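Local atomic coordinates of programmed cell death 6-interacting protein (Homo sapiens, PDB entry 5WA1), a protein that takes part in endocytosis, multivesicular body biogenesis, membrane repair and cytokinesis, and through its Bro1 domain engages the ESCRT-III subunits CHMP4A, CHMP4B and CHMP4C. Residues I26-K31 / D118-G123; T113-D118 / S129-L134; A150-I155 / Y174-G179; V205-L210 / K250-K255. All blocks are in the same frame, centred on the assembly; numbering follows the deposited sequence.

From the N terminus, the extended segment I26-K31 meets D118-G123 in contact 1, closing a loop of 86 intervening residues that includes the helices 39-49, 56-75 and 83-97. Contact 2 (T113-D118 with S129-L134) crosses it along the chain: the two share D118, and K31 reaches K117. Strand 131-134 then leads into helix 137-157, against which helix 164-191 packs antiparallel in contact 3. Here S153 and Q154 bond to the backbone of V28, tying the helix pair to contact 1. Contact 4 closes the last loop, between helices 202-226 and 231-252; S209 joins it to S178, while L208 packs on V28 and F120.

Contact 1 (I26-K31 / D118-G123)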
loop_
_atom_site.group_PDB
_atom_site.type_symbol
_atom_site.label_atom_id
_atom_site.label_comp_id
_atom_site.label_asym_id
_atom_site.label_seq_id
_atom_site.Cartn_x
_atom_site.Cartn_y
_atom_site.Cartn_z
ATOM N N ILE A 26 -1.117 -3.051 7.675
ATOM C CA ILE A 26 -1.842 -3.970 6.811
ATOM C C ILE A 26 -0.967 -4.293 5.610
ATOM O O ILE A 26 -0.363 -3.393 5.012
ATOM C CB ILE A 26 -3.178 -3.358 6.367
ATOM C CG1 ILE A 26 -4.079 -3.113 7.583
ATOM C CG2 ILE A 26 -3.878 -4.264 5.334
ATOM C CD1 ILE A 26 -5.216 -2.145 7.290
ATOM N N SER A 27 -0.877 -5.578 5.270
ATOM C CA SER A 27 -0.252 -6.026 4.037
ATOM C C SER A 27 -1.187 -7.019 3.358
ATOM O O SER A 27 -2.170 -7.486 3.939
ATOM C CB SER A 27 1.122 -6.656 4.289
ATOM O OG SER A 27 1.014 -7.779 5.136
ATOM N N VAL A 28 -0.876 -7.338 2.107
ATOM C CA VAL A 28 -1.762 -8.105 1.240
ATOM C C VAL A 28 -1.066 -9.410 0.872
ATOM O O VAL A 28 0.120 -9.409 0.528
ATOM C CB VAL A 28 -2.130 -7.303 -0.022
ATOM C CG1 VAL A 28 -3.083 -8.091 -0.911
ATOM C CG2 VAL A 28 -2.742 -5.958 0.373
ATOM N N GLN A 29 -1.802 -10.516 0.950
ATOM C CA GLN A 29 -1.270 -11.801 0.514
ATOM C C GLN A 29 -1.189 -11.860 -1.010
ATOM O O GLN A 29 -2.004 -11.264 -1.718
ATOM C CB GLN A 29 -2.138 -12.947 1.039
ATOM C CG GLN A 29 -2.129 -13.075 2.556
ATOM C CD GLN A 29 -0.759 -13.449 3.103
ATOM O OE1 GLN A 29 -0.013 -12.593 3.587
ATOM N NE2 GLN A 29 -0.426 -14.734 3.038
ATOM N N LEU A 30 -0.187 -12.584 -1.513
ATOM C CA LEU A 30 0.000 -12.713 -2.948
ATOM C C LEU A 30 -0.995 -13.717 -3.526
ATOM O O LEU A 30 -1.431 -14.653 -2.851
ATOM C CB LEU A 30 1.433 -13.157 -3.266
ATOM C CG LEU A 30 2.551 -12.106 -3.376
ATOM C CD1 LEU A 30 2.789 -11.357 -2.073
ATOM C CD2 LEU A 30 3.837 -12.763 -3.848
ATOM N N LYS A 31 -1.357 -13.509 -4.791
ATOM C CA LYS A 31 -2.201 -14.462 -5.499
ATOM C C LYS A 31 -1.375 -15.660 -5.947
ATOM O O LYS A 31 -0.206 -15.524 -6.309
ATOM C CB LYS A 31 -2.863 -13.801 -6.709
ATOM C CG LYS A 31 -3.771 -12.625 -6.352
ATOM C CD LYS A 31 -4.202 -11.820 -7.580
ATOM C CE LYS A 31 -4.971 -12.663 -8.594
ATOM N NZ LYS A 31 -6.061 -13.483 -7.990
ATOM N N ASP A 118 -8.105 -16.375 -6.181
ATOM C CA ASP A 118 -8.410 -15.133 -5.476
ATOM C C ASP A 118 -7.480 -14.958 -4.283
ATOM O O ASP A 118 -7.221 -15.905 -3.534
ATOM C CB ASP A 118 -9.865 -15.128 -5.012
ATOM C CG ASP A 118 -10.333 -13.751 -4.577
ATOM O OD1 ASP A 118 -10.120 -13.389 -3.397
ATOM O OD2 ASP A 118 -10.910 -13.027 -5.416
ATOM N N ALA A 119 -6.975 -13.728 -4.104
ATOM C CA ALA A 119 -6.087 -13.456 -2.982
ATOM C C ALA A 119 -6.819 -13.527 -1.646
ATOM O O ALA A 119 -6.194 -13.813 -0.616
ATOM C CB ALA A 119 -5.436 -12.083 -3.145
ATOM N N PHE A 120 -8.130 -13.275 -1.637
ATOM C CA PHE A 120 -8.879 -13.103 -0.396
ATOM C C PHE A 120 -9.952 -14.159 -0.193
ATOM O O PHE A 120 -10.049 -14.730 0.899
ATOM C CB PHE A 120 -9.526 -11.710 -0.355
ATOM C CG PHE A 120 -8.557 -10.589 -0.573
ATOM C CD1 PHE A 120 -7.456 -10.439 0.254
ATOM C CD2 PHE A 120 -8.744 -9.688 -1.611
ATOM C CE1 PHE A 120 -6.569 -9.410 0.057
ATOM C CE2 PHE A 120 -7.849 -8.661 -1.823
ATOM C CZ PHE A 120 -6.763 -8.518 -0.985
ATOM N N ASP A 121 -10.766 -14.419 -1.210
ATOM C CA ASP A 121 -11.889 -15.351 -1.102
ATOM C C ASP A 121 -11.347 -16.772 -1.120
ATOM O O ASP A 121 -10.997 -17.304 -2.176
ATOM C CB ASP A 121 -12.870 -15.120 -2.245
ATOM C CG ASP A 121 -14.198 -15.825 -2.035
ATOM O OD1 ASP A 121 -14.272 -16.759 -1.208
ATOM O OD2 ASP A 121 -15.177 -15.432 -2.701
ATOM N N LYS A 122 -11.277 -17.402 0.052
ATOM C CA LYS A 122 -10.762 -18.763 0.122
ATOM C C LYS A 122 -11.773 -19.792 -0.365
ATOM O O LYS A 122 -11.380 -20.915 -0.703
ATOM C CB LYS A 122 -10.316 -19.081 1.550
ATOM C CG LYS A 122 -9.150 -18.218 2.010
ATOM C CD LYS A 122 -8.649 -18.617 3.385
ATOM C CE LYS A 122 -7.472 -17.749 3.804
ATOM N NZ LYS A 122 -7.011 -18.051 5.188
ATOM N N GLY A 123 -13.046 -19.436 -0.426
ATOM C CA GLY A 123 -14.056 -20.328 -0.968
ATOM C C GLY A 123 -14.624 -21.268 0.074
ATOM O O GLY A 123 -13.964 -21.660 1.035
#
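K31 and A119 bring the two irregular segments closest, their CA atoms 4.7 Å apart, and no hydrogen bond joins the backbones directly. The methyl of A119 points at the extended segment 26-31, where its CB lies 3.7 Å from K31 CG and 3.8 Å from Q29 O. That carbonyl oxygen is buried against the methyl and has no polar partner in the model. The K31 chain runs on past A119 and bends at its last two torsions (chi3 60°, chi4 48°), which sets NZ 3.8 Å from D118 CA. The ammonium group does not touch the D118 carboxylate; it bonds to the backbone O of K117 and forms a salt bridge with D199. The N-terminal segment here lies along the helical body of the Bro1 domain, and 118-123 begins the connection between the two strands of its small hairpin. At its start F120 N bonds to D118 OD1 at 2.7 Å and closes an Asx turn. D121 N, one residue further, extends it to an Asx motif, approaching OD1 from the opposite face at a distance too short to be taken literally. Both donors lie in the bend that carries A119 and F120. The F120 ring has A119 CB over the centre of one face, 4.1 Å above the plane. Its CZ meets V28 CG1 at 3.7 Å, the branch that stands anti to the backbone N (chi1 -179°). L208 of helix 202-226 packs on both V28 and F120, while V28 N and O bond to the side chains of S153 and Q154.

Contact 2 (T113-D118 / S129-L134); sequences TFTWKD and SVKLAL
T115 and A133 face each other as a non-hydrogen-bonded pair in the two-stranded antiparallel beta hairpin of the Bro1 domain. Their CA atoms are only 4.0 Å apart, and the A133 methyl sits beside T115 OG1 at 3.2 Å. With OG1 anti to the carbonyl carbon (chi1 -59°), it is the hydroxyl of T115 that lies closest to this methyl. T113 CG2 touches the same CB at 3.8 Å, so A133 is met by two threonines. Further along this face, K117 and K131 form the next such pair, their side chains passing at an angle to one another with CG atoms 4.2 Å apart. On the other face, F114, W116 and L134 pack on helix 137-157, the first two also on helix 56-75, while L132 meets R194. There the W116 indole makes an edge-to-face stack with Y139 and donates from NE1 to E140, while its six-membered ring leads away from strand 131-134. Two reciprocal pairs of backbone bonds join F114 to L134 and W116 to L132. A fifth, from D118 N to V130 O at 2.9 Å, prolongs the pairing beyond the strands and leaves D118 CB against V130 CG1. The extended K117 chain carries CE to S129, a poorly ordered residue, so the closeness there is uncertain. K117 CG, anti to its backbone N (chi1 -165°), lies beside the same V130 O at 3.5 Å.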
loop_
_atom_site.group_PDB
_atom_site.type_symbol
_atom_site.label_atom_id
_atom_site.label_comp_id
_atom_site.label_asym_id
_atom_site.label_seq_id
_atom_site.Cartn_x
_atom_site.Cartn_y
_atom_site.Cartn_z
ATOM N N THR A 113 -3.233 -20.077 -21.406
ATOM C CA THR A 113 -4.258 -19.879 -20.386
ATOM C C THR A 113 -3.605 -19.732 -19.018
ATOM O O THR A 113 -2.937 -20.650 -18.530
ATOM C CB THR A 113 -5.267 -21.028 -20.373
ATOM O OG1 THR A 113 -6.040 -20.995 -21.581
ATOM C CG2 THR A 113 -6.200 -20.893 -19.180
ATOM N N PHE A 114 -3.814 -18.581 -18.397
ATOM C CA PHE A 114 -3.307 -18.321 -17.060
ATOM C C PHE A 114 -4.435 -18.525 -16.061
ATOM O O PHE A 114 -5.540 -17.998 -16.243
ATOM C CB PHE A 114 -2.741 -16.907 -16.956
ATOM C CG PHE A 114 -1.765 -16.571 -18.046
ATOM C CD1 PHE A 114 -0.441 -16.974 -17.962
ATOM C CD2 PHE A 114 -2.175 -15.851 -19.157
ATOM C CE1 PHE A 114 0.459 -16.660 -18.970
ATOM C CE2 PHE A 114 -1.286 -15.535 -20.167
ATOM C CZ PHE A 114 0.032 -15.939 -20.074
ATOM N N THR A 115 -4.161 -19.316 -15.029
ATOM C CA THR A 115 -5.122 -19.609 -13.978
ATOM C C THR A 115 -4.612 -19.008 -12.681
ATOM O O THR A 115 -3.495 -19.313 -12.255
ATOM C CB THR A 115 -5.327 -21.116 -13.828
ATOM O OG1 THR A 115 -5.795 -21.651 -15.068
ATOM C CG2 THR A 115 -6.345 -21.406 -12.738
ATOM N N TRP A 116 -5.432 -18.162 -12.062
ATOM C CA TRP A 116 -5.075 -17.465 -10.836
ATOM C C TRP A 116 -6.186 -17.637 -9.815
ATOM O O TRP A 116 -7.369 -17.712 -10.163
ATOM C CB TRP A 116 -4.840 -15.975 -11.080
ATOM C CG TRP A 116 -3.585 -15.682 -11.828
ATOM C CD1 TRP A 116 -3.390 -15.776 -13.176
ATOM C CD2 TRP A 116 -2.346 -15.231 -11.270
ATOM N NE1 TRP A 116 -2.102 -15.416 -13.493
ATOM C CE2 TRP A 116 -1.439 -15.078 -12.340
ATOM C CE3 TRP A 116 -1.913 -14.946 -9.972
ATOM C CZ2 TRP A 116 -0.127 -14.647 -12.151
ATOM C CZ3 TRP A 116 -0.606 -14.519 -9.786
ATOM C CH2 TRP A 116 0.269 -14.378 -10.869
ATOM N N LYS A 117 -5.787 -17.715 -8.574
ATOM C CA LYS A 117 -6.692 -17.879 -7.486
ATOM C C LYS A 117 -6.939 -16.537 -6.784
ATOM O O LYS A 117 -6.108 -15.662 -6.814
ATOM C CB LYS A 117 -6.077 -18.862 -6.535
ATOM C CG LYS A 117 -7.021 -19.427 -5.524
ATOM C CD LYS A 117 -6.254 -20.262 -4.535
ATOM C CE LYS A 117 -7.143 -20.618 -3.370
ATOM N NZ LYS A 117 -6.329 -20.878 -2.159
ATOM N N ASP A 118 -8.105 -16.375 -6.181
ATOM C CA ASP A 118 -8.410 -15.133 -5.476
ATOM C C ASP A 118 -7.480 -14.958 -4.283
ATOM O O ASP A 118 -7.221 -15.905 -3.534
ATOM C CB ASP A 118 -9.865 -15.128 -5.012
ATOM C CG ASP A 118 -10.333 -13.751 -4.577
ATOM O OD1 ASP A 118 -10.120 -13.389 -3.397
ATOM O OD2 ASP A 118 -10.910 -13.027 -5.416
ATOM N N SER A 129 -11.940 -23.872 -4.377
ATOM C CA SER A 129 -11.408 -22.527 -4.254
ATOM C C SER A 129 -11.990 -21.617 -5.333
ATOM O O SER A 129 -12.677 -22.059 -6.259
ATOM C CB SER A 129 -9.882 -22.541 -4.334
ATOM O OG SER A 129 -9.440 -23.022 -5.590
ATOM N N VAL A 130 -11.707 -20.327 -5.204
ATOM C CA VAL A 130 -12.173 -19.319 -6.149
ATOM C C VAL A 130 -11.027 -19.057 -7.118
ATOM O O VAL A 130 -10.066 -18.350 -6.797
ATOM C CB VAL A 130 -12.633 -18.043 -5.439
ATOM C CG1 VAL A 130 -13.113 -17.015 -6.455
ATOM C CG2 VAL A 130 -13.742 -18.369 -4.451
ATOM N N LYS A 131 -11.130 -19.641 -8.310
ATOM C CA LYS A 131 -10.123 -19.544 -9.353
ATOM C C LYS A 131 -10.728 -18.911 -10.598
ATOM O O LYS A 131 -11.947 -18.929 -10.799
ATOM C CB LYS A 131 -9.555 -20.925 -9.709
ATOM C CG LYS A 131 -8.826 -21.635 -8.582
ATOM C CD LYS A 131 -8.327 -22.999 -9.046
ATOM C CE LYS A 131 -7.429 -23.658 -8.008
ATOM N NZ LYS A 131 -6.921 -24.979 -8.473
ATOM N N LEU A 132 -9.861 -18.354 -11.439
ATOM C CA LEU A 132 -10.269 -17.855 -12.750
ATOM C C LEU A 132 -9.162 -18.129 -13.758
ATOM O O LEU A 132 -7.996 -17.810 -13.508
ATOM C CB LEU A 132 -10.588 -16.357 -12.700
ATOM C CG LEU A 132 -10.814 -15.681 -14.057
ATOM C CD1 LEU A 132 -11.949 -16.354 -14.834
ATOM C CD2 LEU A 132 -11.076 -14.191 -13.881
ATOM N N ALA A 133 -9.531 -18.710 -14.898
ATOM C CA ALA A 133 -8.589 -19.010 -15.967
ATOM C C ALA A 133 -8.990 -18.243 -17.217
ATOM O O ALA A 133 -10.142 -18.323 -17.653
ATOM C CB ALA A 133 -8.539 -20.511 -16.252
ATOM N N LEU A 134 -8.046 -17.498 -17.788
ATOM C CA LEU A 134 -8.303 -16.711 -18.985
ATOM C C LEU A 134 -7.112 -16.785 -19.927
ATOM O O LEU A 134 -5.956 -16.783 -19.489
ATOM C CB LEU A 134 -8.593 -15.248 -18.641
ATOM C CG LEU A 134 -9.904 -14.968 -17.906
ATOM C CD1 LEU A 134 -9.966 -13.518 -17.474
ATOM C CD2 LEU A 134 -11.088 -15.320 -18.794
#

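Contact 3 (A150-I155 / Y174-G179)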
loop_
_atom_site.group_PDB
_atom_site.type_symbol
_atom_site.label_atom_id
_atom_site.label_comp_id
_atom_site.label_asym_id
_atom_site.label_seq_id
_atom_site.Cartn_x
_atom_site.Cartn_y
_atom_site.Cartn_z
ATOM N N ALA A 150 1.386 -6.388 -3.636
ATOM C CA ALA A 150 1.217 -7.149 -2.401
ATOM C C ALA A 150 2.560 -7.446 -1.747
ATOM O O ALA A 150 2.730 -7.263 -0.534
ATOM C CB ALA A 150 0.462 -8.451 -2.695
ATOM N N LEU A 151 3.530 -7.931 -2.528
ATOM C CA LEU A 151 4.841 -8.202 -1.952
ATOM C C LEU A 151 5.495 -6.918 -1.451
ATOM O O LEU A 151 6.116 -6.906 -0.381
ATOM C CB LEU A 151 5.728 -8.932 -2.973
ATOM C CG LEU A 151 7.114 -9.331 -2.456
ATOM C CD1 LEU A 151 6.994 -10.278 -1.274
ATOM C CD2 LEU A 151 7.994 -9.953 -3.543
ATOM N N ALA A 152 5.326 -5.812 -2.184
ATOM C CA ALA A 152 5.844 -4.530 -1.706
ATOM C C ALA A 152 5.198 -4.127 -0.385
ATOM O O ALA A 152 5.870 -3.586 0.504
ATOM C CB ALA A 152 5.617 -3.440 -2.752
ATOM N N SER A 153 3.890 -4.375 -0.239
ATOM C CA SER A 153 3.225 -4.062 1.026
ATOM C C SER A 153 3.764 -4.928 2.154
ATOM O O SER A 153 3.877 -4.463 3.293
ATOM C CB SER A 153 1.707 -4.243 0.898
ATOM O OG SER A 153 1.335 -5.617 1.035
ATOM N N GLN A 154 4.122 -6.181 1.857
ATOM C CA GLN A 154 4.664 -7.051 2.893
ATOM C C GLN A 154 6.071 -6.631 3.291
ATOM O O GLN A 154 6.424 -6.667 4.477
ATOM C CB GLN A 154 4.655 -8.505 2.422
ATOM C CG GLN A 154 3.249 -9.057 2.180
ATOM C CD GLN A 154 3.273 -10.545 1.884
ATOM O OE1 GLN A 154 4.159 -11.257 2.349
ATOM N NE2 GLN A 154 2.308 -11.021 1.097
ATOM N N ILE A 155 6.892 -6.241 2.314
ATOM C CA ILE A 155 8.233 -5.751 2.615
ATOM C C ILE A 155 8.155 -4.472 3.442
ATOM O O ILE A 155 8.905 -4.288 4.408
ATOM C CB ILE A 155 9.025 -5.542 1.310
ATOM C CG1 ILE A 155 9.276 -6.887 0.625
ATOM C CG2 ILE A 155 10.326 -4.791 1.588
ATOM C CD1 ILE A 155 9.822 -6.790 -0.811
ATOM N N TYR A 174 5.144 1.491 0.206
ATOM C CA TYR A 174 3.712 1.767 0.335
ATOM C C TYR A 174 3.212 2.643 -0.803
ATOM O O TYR A 174 2.115 2.423 -1.323
ATOM C CB TYR A 174 3.406 2.435 1.678
ATOM C CG TYR A 174 3.401 1.495 2.855
ATOM C CD1 TYR A 174 2.744 0.268 2.795
ATOM C CD2 TYR A 174 4.037 1.848 4.048
ATOM C CE1 TYR A 174 2.740 -0.595 3.887
ATOM C CE2 TYR A 174 4.038 0.995 5.132
ATOM C CZ TYR A 174 3.392 -0.227 5.041
ATOM O OH TYR A 174 3.390 -1.082 6.120
ATOM N N GLN A 175 4.008 3.628 -1.220
ATOM C CA GLN A 175 3.590 4.470 -2.336
ATOM C C GLN A 175 3.611 3.697 -3.649
ATOM O O GLN A 175 2.750 3.908 -4.513
ATOM C CB GLN A 175 4.472 5.711 -2.414
ATOM C CG GLN A 175 4.185 6.699 -1.277
ATOM C CD GLN A 175 5.100 7.897 -1.332
ATOM O OE1 GLN A 175 4.752 8.938 -1.897
ATOM N NE2 GLN A 175 6.293 7.748 -0.773
ATOM N N PHE A 176 4.585 2.800 -3.821
ATOM C CA PHE A 176 4.568 1.922 -4.984
ATOM C C PHE A 176 3.328 1.034 -4.977
ATOM O O PHE A 176 2.606 0.958 -5.976
ATOM C CB PHE A 176 5.834 1.063 -5.033
ATOM C CG PHE A 176 5.749 -0.030 -6.058
ATOM C CD1 PHE A 176 6.011 0.241 -7.386
ATOM C CD2 PHE A 176 5.319 -1.305 -5.706
ATOM C CE1 PHE A 176 5.895 -0.762 -8.360
ATOM C CE2 PHE A 176 5.190 -2.305 -6.663
ATOM C CZ PHE A 176 5.484 -2.029 -7.988
ATOM N N ALA A 177 3.066 0.349 -3.857
ATOM C CA ALA A 177 1.891 -0.513 -3.783
ATOM C C ALA A 177 0.617 0.275 -4.053
ATOM O O ALA A 177 -0.260 -0.184 -4.796
ATOM C CB ALA A 177 1.816 -1.202 -2.418
ATOM N N SER A 178 0.518 1.482 -3.495
ATOM C CA SER A 178 -0.651 2.324 -3.733
ATOM C C SER A 178 -0.829 2.619 -5.215
ATOM O O SER A 178 -1.944 2.547 -5.742
ATOM C CB SER A 178 -0.527 3.633 -2.951
ATOM O OG SER A 178 -1.658 4.471 -3.200
ATOM N N GLY A 179 0.261 2.974 -5.902
ATOM C CA GLY A 179 0.159 3.282 -7.317
ATOM C C GLY A 179 -0.099 2.059 -8.170
ATOM O O GLY A 179 -0.755 2.149 -9.216
#
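A152 and A177 mark the close approach of an antiparallel helix pair, 137-157 and 164-191, two successive helices in the helical body of the Bro1 domain. The axes of the short segments come within 8.3 Å, and their N-to-C directions differ by 157°. Small residues permit this spacing: the CA atoms of A152 and A177 are 6.0 Å apart. Their methyls are each directed at the opposing helix, and A152 CB meets A177 CB at 4.4 Å. No hydrogen bond crosses between the segments, and the contact rests on packing.

The A152 methyl also lies at the edge of the F176 ring, near the ring plane, with CB 3.7 Å from CD2. CG of F176 stands anti to the backbone N (chi1 169°), which starts the phenyl group towards helix 137-157; beyond A152 the ring touches C148 of that helix and L90 of helix 83-97. At the other end, the CA-CB bond of Y174 points away from 150-155, yet its ring returns to it, and CE1 approaches S153 O to 4.1 Å. A156, A157 and Q215 also lie against the tyrosine.

S153 contributes its backbone to this interface, with N 4.4 Å from A177 CB, while its hydroxyl turns back into its own helix. OG donates to A150 O, an oxygen that already accepts the helical bond from Q154 N. The hydroxyl bond to A150 O is short at 2.7 Å, with a C=O...OG angle of 127°.

Contact 4 (V205-L210 / K250-K255); sequences VGTLSL and KQCQYK
T207 and Q251 carry the tight part of this contact, hydroxyl to amide. T207 OG1 donates to Q251 OE1 at 2.8 Å, lying in the plane of the amide carbonyl and on a lone pair, with a C=O...OG1 angle of 141°. The two side chains run past each other in opposite directions, which also sets OG1 beside Q251 CB at 3.5 Å. Beyond CG the glutamine chain is extended (chi2 174°), and this carries its amide across to helix 202-226. Once there, the two ends of the amide meet different residues: OE1 is held by T207, while NE2 lies 3.5 Å from CD2 of L210, whose side chain crosses that of Q251 at an angle.

The contact joins helix 202-226 to the C-terminal end of helix 231-252, within the part of the Bro1 domain that interacts with the CHMP4 proteins. A type I beta turn, C252 to K255, follows and takes the chain away from the interface. On the buried side of the contact, C252 SG rests against T207 CG2 at 3.8 Å, and F263 and L266 of helix 262-287 pack on the same cysteine. The threonine thus divides its branches, the hydroxyl going to Q251 and the methyl to C252.

The solvent side is looser. Here a water bridges the segments, donating to T207 OG1 at 3.1 Å and to Q251 O at 3.2 Å, both longer than the direct bond. The exposed K255 makes a long, weak ion pair with D203, whose backbone O also lies within bonding distance of T207 OG1 and would compete with Q251 OE1 for its single proton.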
loop_
_atom_site.group_PDB
_atom_site.type_symbol
_atom_site.label_atom_id
_atom_site.label_comp_id
_atom_site.label_asym_id
_atom_site.label_seq_id
_atom_site.Cartn_x
_atom_site.Cartn_y
_atom_site.Cartn_z
ATOM N N VAL A 205 -9.243 -3.083 -5.402
ATOM C CA VAL A 205 -7.887 -2.552 -5.530
ATOM C C VAL A 205 -7.876 -1.045 -5.321
ATOM O O VAL A 205 -6.864 -0.484 -4.891
ATOM C CB VAL A 205 -7.249 -2.939 -6.880
ATOM C CG1 VAL A 205 -6.792 -4.402 -6.851
ATOM C CG2 VAL A 205 -8.203 -2.688 -8.040
ATOM N N GLY A 206 -8.987 -0.363 -5.599
ATOM C CA GLY A 206 -9.086 1.033 -5.209
ATOM C C GLY A 206 -8.986 1.220 -3.707
ATOM O O GLY A 206 -8.331 2.151 -3.225
ATOM N N THR A 207 -9.624 0.333 -2.938
ATOM C CA THR A 207 -9.529 0.449 -1.484
ATOM C C THR A 207 -8.129 0.092 -0.997
ATOM O O THR A 207 -7.573 0.776 -0.135
ATOM C CB THR A 207 -10.583 -0.427 -0.801
ATOM O OG1 THR A 207 -11.887 0.068 -1.117
ATOM C CG2 THR A 207 -10.407 -0.405 0.719
ATOM N N LEU A 208 -7.541 -0.974 -1.544
ATOM C CA LEU A 208 -6.163 -1.307 -1.201
ATOM C C LEU A 208 -5.220 -0.157 -1.532
ATOM O O LEU A 208 -4.267 0.101 -0.791
ATOM C CB LEU A 208 -5.721 -2.573 -1.945
ATOM C CG LEU A 208 -6.457 -3.855 -1.544
ATOM C CD1 LEU A 208 -6.060 -5.004 -2.469
ATOM C CD2 LEU A 208 -6.143 -4.198 -0.100
ATOM N N SER A 209 -5.448 0.522 -2.658
ATOM C CA SER A 209 -4.592 1.650 -3.005
ATOM C C SER A 209 -4.655 2.733 -1.934
ATOM O O SER A 209 -3.628 3.303 -1.544
ATOM C CB SER A 209 -5.009 2.217 -4.360
ATOM O OG SER A 209 -4.247 3.361 -4.691
ATOM N N LEU A 210 -5.855 3.030 -1.445
ATOM C CA LEU A 210 -5.992 4.040 -0.397
ATOM C C LEU A 210 -5.375 3.582 0.920
ATOM O O LEU A 210 -4.761 4.387 1.638
ATOM C CB LEU A 210 -7.465 4.384 -0.226
ATOM C CG LEU A 210 -7.795 5.443 0.818
ATOM C CD1 LEU A 210 -6.929 6.686 0.633
ATOM C CD2 LEU A 210 -9.270 5.775 0.696
ATOM N N LYS A 250 -14.250 3.867 5.472
ATOM C CA LYS A 250 -15.585 4.098 4.933
ATOM C C LYS A 250 -15.841 3.268 3.680
ATOM O O LYS A 250 -16.981 2.865 3.435
ATOM C CB LYS A 250 -15.798 5.587 4.654
ATOM C CG LYS A 250 -15.986 6.415 5.913
ATOM C CD LYS A 250 -16.023 7.911 5.626
ATOM C CE LYS A 250 -16.137 8.730 6.920
ATOM N NZ LYS A 250 -14.948 8.610 7.833
ATOM N N GLN A 251 -14.807 2.988 2.878
ATOM C CA GLN A 251 -15.005 2.105 1.728
ATOM C C GLN A 251 -15.154 0.644 2.139
ATOM O O GLN A 251 -15.649 -0.159 1.348
ATOM C CB GLN A 251 -13.844 2.243 0.737
ATOM C CG GLN A 251 -13.711 3.638 0.155
ATOM C CD GLN A 251 -12.485 3.790 -0.709
ATOM O OE1 GLN A 251 -11.789 2.818 -0.992
ATOM N NE2 GLN A 251 -12.208 5.018 -1.132
ATOM N N CYS A 252 -14.736 0.288 3.351
ATOM C CA CYS A 252 -14.890 -1.063 3.873
ATOM C C CYS A 252 -16.152 -1.250 4.689
ATOM O O CYS A 252 -16.464 -2.390 5.050
ATOM C CB CYS A 252 -13.710 -1.433 4.768
ATOM S SG CYS A 252 -12.181 -1.413 3.932
ATOM N N GLN A 253 -16.878 -0.165 4.970
ATOM C CA GLN A 253 -17.958 -0.207 5.951
ATOM C C GLN A 253 -18.983 -1.280 5.621
ATOM O O GLN A 253 -19.458 -1.992 6.514
ATOM C CB GLN A 253 -18.638 1.158 6.035
ATOM C CG GLN A 253 -18.314 1.942 7.269
ATOM C CD GLN A 253 -19.156 3.188 7.353
ATOM O OE1 GLN A 253 -19.804 3.572 6.374
ATOM N NE2 GLN A 253 -19.169 3.822 8.518
ATOM N N TYR A 254 -19.344 -1.407 4.347
ATOM C CA TYR A 254 -20.418 -2.295 3.939
ATOM C C TYR A 254 -19.915 -3.459 3.091
ATOM O O TYR A 254 -20.722 -4.145 2.464
ATOM C CB TYR A 254 -21.489 -1.501 3.187
ATOM C CG TYR A 254 -22.066 -0.350 3.994
ATOM C CD1 TYR A 254 -23.019 -0.575 4.975
ATOM C CD2 TYR A 254 -21.641 0.956 3.781
ATOM C CE1 TYR A 254 -23.547 0.474 5.720
ATOM C CE2 TYR A 254 -22.158 2.011 4.525
ATOM C CZ TYR A 254 -23.117 1.761 5.491
ATOM O OH TYR A 254 -23.643 2.802 6.228
ATOM N N LYS A 255 -18.604 -3.697 3.074
ATOM C CA LYS A 255 -17.988 -4.745 2.273
ATOM C C LYS A 255 -17.292 -5.734 3.194
ATOM O O LYS A 255 -16.738 -5.350 4.227
ATOM C CB LYS A 255 -16.970 -4.159 1.284
ATOM C CG LYS A 255 -17.508 -3.049 0.395
ATOM C CD LYS A 255 -17.968 -3.585 -0.948
ATOM C CE LYS A 255 -18.428 -2.466 -1.863
ATOM N NZ LYS A 255 -19.018 -2.990 -3.130
HETATM O O HOH W 1 -13.911 -2.148 -0.528
#